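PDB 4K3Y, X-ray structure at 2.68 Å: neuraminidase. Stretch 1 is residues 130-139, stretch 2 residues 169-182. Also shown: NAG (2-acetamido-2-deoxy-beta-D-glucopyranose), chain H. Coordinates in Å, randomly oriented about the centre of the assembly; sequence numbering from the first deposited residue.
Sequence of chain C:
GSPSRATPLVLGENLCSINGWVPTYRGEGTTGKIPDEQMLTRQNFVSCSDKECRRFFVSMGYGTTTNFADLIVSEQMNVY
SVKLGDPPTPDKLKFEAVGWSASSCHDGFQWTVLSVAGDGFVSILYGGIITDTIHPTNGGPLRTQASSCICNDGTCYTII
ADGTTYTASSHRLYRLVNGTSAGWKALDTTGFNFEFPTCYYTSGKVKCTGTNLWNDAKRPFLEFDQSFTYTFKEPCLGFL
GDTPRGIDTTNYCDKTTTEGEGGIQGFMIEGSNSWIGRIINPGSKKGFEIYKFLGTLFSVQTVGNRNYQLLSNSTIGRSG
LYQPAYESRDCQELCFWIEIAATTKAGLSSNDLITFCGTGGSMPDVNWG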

# COMPACT_ATOMS: atom_id res chain seq x y z
N ILE C 130 14.92 -11.91 14.13
CA ILE C 130 15.06 -13.13 14.92
C ILE C 130 15.62 -12.76 16.29
O ILE C 130 16.67 -12.12 16.39
N THR C 131 14.91 -13.14 17.35
CA THR C 131 15.28 -12.67 18.67
C THR C 131 15.54 -13.82 19.63
O THR C 131 16.17 -13.63 20.68
N ASP C 132 15.08 -15.01 19.25
CA ASP C 132 15.33 -16.20 20.04
C ASP C 132 15.08 -17.45 19.22
O ASP C 132 14.55 -17.39 18.11
N THR C 133 15.48 -18.59 19.77
CA THR C 133 15.23 -19.86 19.13
C THR C 133 15.04 -20.95 20.20
O THR C 133 15.77 -21.00 21.19
N ILE C 134 14.03 -21.81 20.00
CA ILE C 134 13.70 -22.85 20.98
C ILE C 134 13.86 -24.25 20.40
O ILE C 134 13.48 -24.49 19.25
N HIS C 135 14.40 -25.17 21.20
CA HIS C 135 14.72 -26.51 20.70
C HIS C 135 14.08 -27.66 21.48
O HIS C 135 13.85 -27.55 22.70
N PRO C 136 13.78 -28.76 20.77
CA PRO C 136 13.14 -29.91 21.41
C PRO C 136 14.08 -30.65 22.35
O PRO C 136 15.21 -30.96 21.99
N THR C 137 13.60 -30.90 23.57
CA THR C 137 14.25 -31.83 24.47
C THR C 137 13.79 -33.24 24.09
O THR C 137 14.61 -34.11 23.74
N ASN C 138 12.47 -33.44 24.13
CA ASN C 138 11.85 -34.76 24.05
C ASN C 138 11.50 -35.30 22.65
O ASN C 138 10.44 -35.90 22.47
N GLY C 139 12.39 -35.11 21.67
CA GLY C 139 12.27 -35.81 20.40
C GLY C 139 11.74 -35.03 19.20
O GLY C 139 12.14 -35.30 18.06
N SER C 169 3.20 -36.73 25.28
CA SER C 169 3.42 -35.34 24.91
C SER C 169 3.88 -34.51 26.11
O SER C 169 3.34 -34.64 27.22
N SER C 170 4.89 -33.66 25.90
CA SER C 170 5.26 -32.69 26.93
C SER C 170 4.86 -31.28 26.50
O SER C 170 4.83 -30.98 25.30
N HIS C 171 4.54 -30.43 27.46
CA HIS C 171 4.11 -29.06 27.13
C HIS C 171 4.74 -28.03 28.07
O HIS C 171 4.94 -28.28 29.25
N ARG C 172 5.07 -26.87 27.51
CA ARG C 172 5.75 -25.83 28.27
C ARG C 172 5.11 -24.46 28.14
O ARG C 172 4.68 -24.06 27.06
N LEU C 173 5.06 -23.76 29.26
CA LEU C 173 4.59 -22.38 29.30
C LEU C 173 5.77 -21.41 29.09
O LEU C 173 6.71 -21.39 29.87
N TYR C 174 5.71 -20.61 28.03
CA TYR C 174 6.78 -19.64 27.77
C TYR C 174 6.33 -18.20 28.01
O TYR C 174 5.25 -17.79 27.59
N ARG C 175 7.18 -17.44 28.70
CA ARG C 175 6.96 -16.01 28.87
C ARG C 175 7.98 -15.28 28.01
O ARG C 175 9.16 -15.67 27.97
N LEU C 176 7.54 -14.24 27.30
CA LEU C 176 8.43 -13.53 26.38
C LEU C 176 8.36 -12.02 26.53
O LEU C 176 7.27 -11.43 26.59
N VAL C 177 9.53 -11.40 26.57
CA VAL C 177 9.60 -9.96 26.60
C VAL C 177 10.33 -9.47 25.35
O VAL C 177 11.44 -9.91 25.07
N ASN C 178 9.68 -8.58 24.59
CA ASN C 178 10.28 -8.00 23.39
C ASN C 178 10.95 -9.00 22.45
O ASN C 178 11.98 -8.71 21.85
N GLY C 179 10.38 -10.19 22.35
CA GLY C 179 10.91 -11.19 21.44
C GLY C 179 11.92 -12.14 22.05
O GLY C 179 12.39 -13.06 21.37
N THR C 180 12.26 -11.96 23.32
CA THR C 180 13.16 -12.91 23.97
C THR C 180 12.48 -13.68 25.09
O THR C 180 11.53 -13.18 25.73
N SER C 181 12.96 -14.90 25.31
CA SER C 181 12.40 -15.81 26.31
C SER C 181 12.75 -15.32 27.70
O SER C 181 13.91 -15.23 28.06
N ALA C 182 11.73 -14.98 28.49
CA ALA C 182 11.97 -14.51 29.84
C ALA C 182 11.70 -15.61 30.85
O ALA C 182 11.16 -15.35 31.93

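Stretch 1 opens inside a strand that ends at I134, and then loops. Stretch 2 is a hairpin: a strand that ends at V177, a type I' turn from V177 to T180, and the strand beginning at T180. The contact is modest, burying 460 Å² in all, and three hydrogen bonds cross it, one of them weak.

T131, D132 and I134 all point toward stretch 2. T131 takes chi1 p (51°). This setting carries its hydroxyl to the turn, where OG1 donates to G179 O at 2.4 Å, a very short hydrogen bond. G179 has no side chain, and a CB there would lie 2.5 Å from T131 OG1, a clash. The backbone angles of G179 (92/-3) call for glycine in any case. Next to it, T180 CG2 lies 3.7 Å from T131 O. T180 is p (76°), and its OG1 donates back to V177 O at 3.3 Å, within the turn.

D132 has chi1 at -136°, between wells. In this conformation its carboxylate spans two backbone amides. S181 N donates to D132 OD2 at 2.8 Å with a good angle of 161°. T133 N donates weakly to D132 OD1 at 3.1 Å. S181 is t (176°), and its CB is 3.2 Å from D132 OD2.

I134 is m, t (-57°, -180°), an extended form that sends CD1 over one face of the Y174 ring. CD1 sits 3.8 Å from the ring centroid, 24° off the normal, a CH-pi contact. I134 CG2 meets Y174 OH at 3.4 Å. Y174 is m with chi2 83°, which turns its ring face to the isoleucine. Both residues are buried.

Farther along, T137 and N138 are exposed. R172 is m, t, t (-74°, -180°, 173°), so its chain is stretched out toward the loop of stretch 1. T137 CG2 covers one face of the guanidinium, 3.4 Å from R172 NH2. T137 has chi1 off-well at 103°. N138 is m (-74°) and S170 is p (56°). S170 OG donates to N138 OD1 at 3.4 Å, a weak hydrogen bond.

I130, H135 and P136 point away from stretch 2 and make no contact with it.

N178 is the glycosylated residue. Its CB points sideways and the end of the side chain leads away from stretch 1. With chi1 m (-67°) and chi2 4°, N178 ND2 is bonded to NAG C1 at 1.4 Å. The sugar also approaches V177, with V177 CG1 3.7 Å from NAG C8.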

# COMPACT_ATOMS: atom_id res chain seq x y z
CB ILE C 130 15.98 -14.15 14.23
CG1 ILE C 130 15.29 -14.68 12.98
CG2 ILE C 130 16.30 -15.31 15.16
CD1 ILE C 130 16.23 -15.37 12.06
CB THR C 131 14.21 -11.72 19.25
OG1 THR C 131 12.91 -12.33 19.14
CG2 THR C 131 14.20 -10.40 18.48
CB ASP C 132 14.46 -16.21 21.30
CG ASP C 132 15.24 -16.62 22.55
OD1 ASP C 132 16.29 -17.29 22.43
OD2 ASP C 132 14.78 -16.25 23.65
CB THR C 133 16.36 -20.22 18.14
OG1 THR C 133 16.07 -21.45 17.49
CG2 THR C 133 17.70 -20.34 18.86
CB ILE C 134 12.27 -22.68 21.50
CG1 ILE C 134 12.10 -21.29 22.12
CG2 ILE C 134 11.95 -23.77 22.52
CD1 ILE C 134 10.70 -21.04 22.68
CB HIS C 135 16.24 -26.70 20.63
CG HIS C 135 16.91 -25.69 19.77
ND1 HIS C 135 17.28 -24.44 20.24
CD2 HIS C 135 17.25 -25.72 18.46
CE1 HIS C 135 17.83 -23.76 19.26
NE2 HIS C 135 17.83 -24.51 18.17
CB PRO C 136 12.74 -30.81 20.22
CG PRO C 136 13.64 -30.39 19.10
CD PRO C 136 13.91 -28.92 19.31
CB THR C 137 13.88 -31.53 25.95
OG1 THR C 137 12.90 -32.47 26.43
CG2 THR C 137 13.31 -30.13 26.08
CB ASN C 138 10.62 -34.82 24.97
CG ASN C 138 10.98 -34.90 26.45
OD1 ASN C 138 10.21 -34.45 27.31
ND2 ASN C 138 12.15 -35.47 26.76
CB SER C 169 2.14 -34.73 24.33
OG SER C 169 1.01 -35.07 25.11
CB SER C 170 6.75 -32.78 27.26
OG SER C 170 7.55 -32.61 26.11
CB HIS C 171 2.58 -28.97 27.14
CG HIS C 171 1.92 -30.07 26.37
ND1 HIS C 171 1.74 -30.01 25.00
CD2 HIS C 171 1.46 -31.28 26.76
CE1 HIS C 171 1.16 -31.13 24.59
NE2 HIS C 171 0.99 -31.92 25.64
CB ARG C 172 7.22 -25.76 27.85
CG ARG C 172 8.05 -26.91 28.37
CD ARG C 172 9.48 -26.77 27.92
NE ARG C 172 10.35 -27.76 28.54
CZ ARG C 172 11.67 -27.77 28.40
NH1 ARG C 172 12.27 -26.82 27.67
NH2 ARG C 172 12.40 -28.71 29.00
CB LEU C 173 3.92 -22.10 30.64
CG LEU C 173 2.54 -21.47 30.57
CD1 LEU C 173 2.11 -21.01 31.96
CD2 LEU C 173 2.53 -20.31 29.58
CB TYR C 174 7.33 -19.79 26.34
CG TYR C 174 8.25 -20.98 26.16
CD1 TYR C 174 7.73 -22.25 25.92
CD2 TYR C 174 9.63 -20.84 26.22
CE1 TYR C 174 8.56 -23.35 25.76
CE2 TYR C 174 10.47 -21.93 26.06
CZ TYR C 174 9.92 -23.18 25.83
OH TYR C 174 10.72 -24.29 25.66
CB ARG C 175 7.08 -15.62 30.34
CG ARG C 175 7.93 -14.36 30.61
CD ARG C 175 7.89 -13.88 32.07
NE ARG C 175 8.10 -14.95 33.05
CZ ARG C 175 7.26 -15.22 34.05
NH1 ARG C 175 6.16 -14.48 34.20
NH2 ARG C 175 7.51 -16.21 34.89
CB LEU C 176 8.11 -13.88 24.94
CG LEU C 176 8.32 -15.34 24.53
CD1 LEU C 176 7.26 -15.70 23.52
CD2 LEU C 176 9.70 -15.56 23.93
CB VAL C 177 10.28 -9.47 27.87
CG1 VAL C 177 11.11 -8.24 27.58
CG2 VAL C 177 9.23 -9.17 28.93
CB ASN C 178 11.32 -6.92 23.76
CG ASN C 178 10.70 -5.70 24.42
OD1 ASN C 178 9.49 -5.65 24.69
ND2 ASN C 178 11.55 -4.71 24.71
CB THR C 180 14.48 -12.28 24.46
OG1 THR C 180 14.24 -11.54 25.66
CG2 THR C 180 15.10 -11.39 23.38
CB SER C 181 12.95 -17.22 26.09
OG SER C 181 12.51 -18.11 27.10
CB ALA C 182 11.11 -13.30 30.13
C1 NAG H . 10.88 -3.52 25.18
C2 NAG H . 11.69 -3.05 26.39
C3 NAG H . 11.14 -1.73 26.91
C4 NAG H . 10.99 -0.71 25.79
C5 NAG H . 10.24 -1.29 24.59
C6 NAG H . 10.28 -0.34 23.40
C7 NAG H . 12.74 -4.71 27.85
C8 NAG H . 12.65 -5.32 29.23
N2 NAG H . 11.66 -4.04 27.45
O3 NAG H . 11.98 -1.22 27.92
O4 NAG H . 10.29 0.41 26.29
O5 NAG H . 10.82 -2.51 24.19
O6 NAG H . 11.57 -0.32 22.84
O7 NAG H . 13.75 -4.85 27.16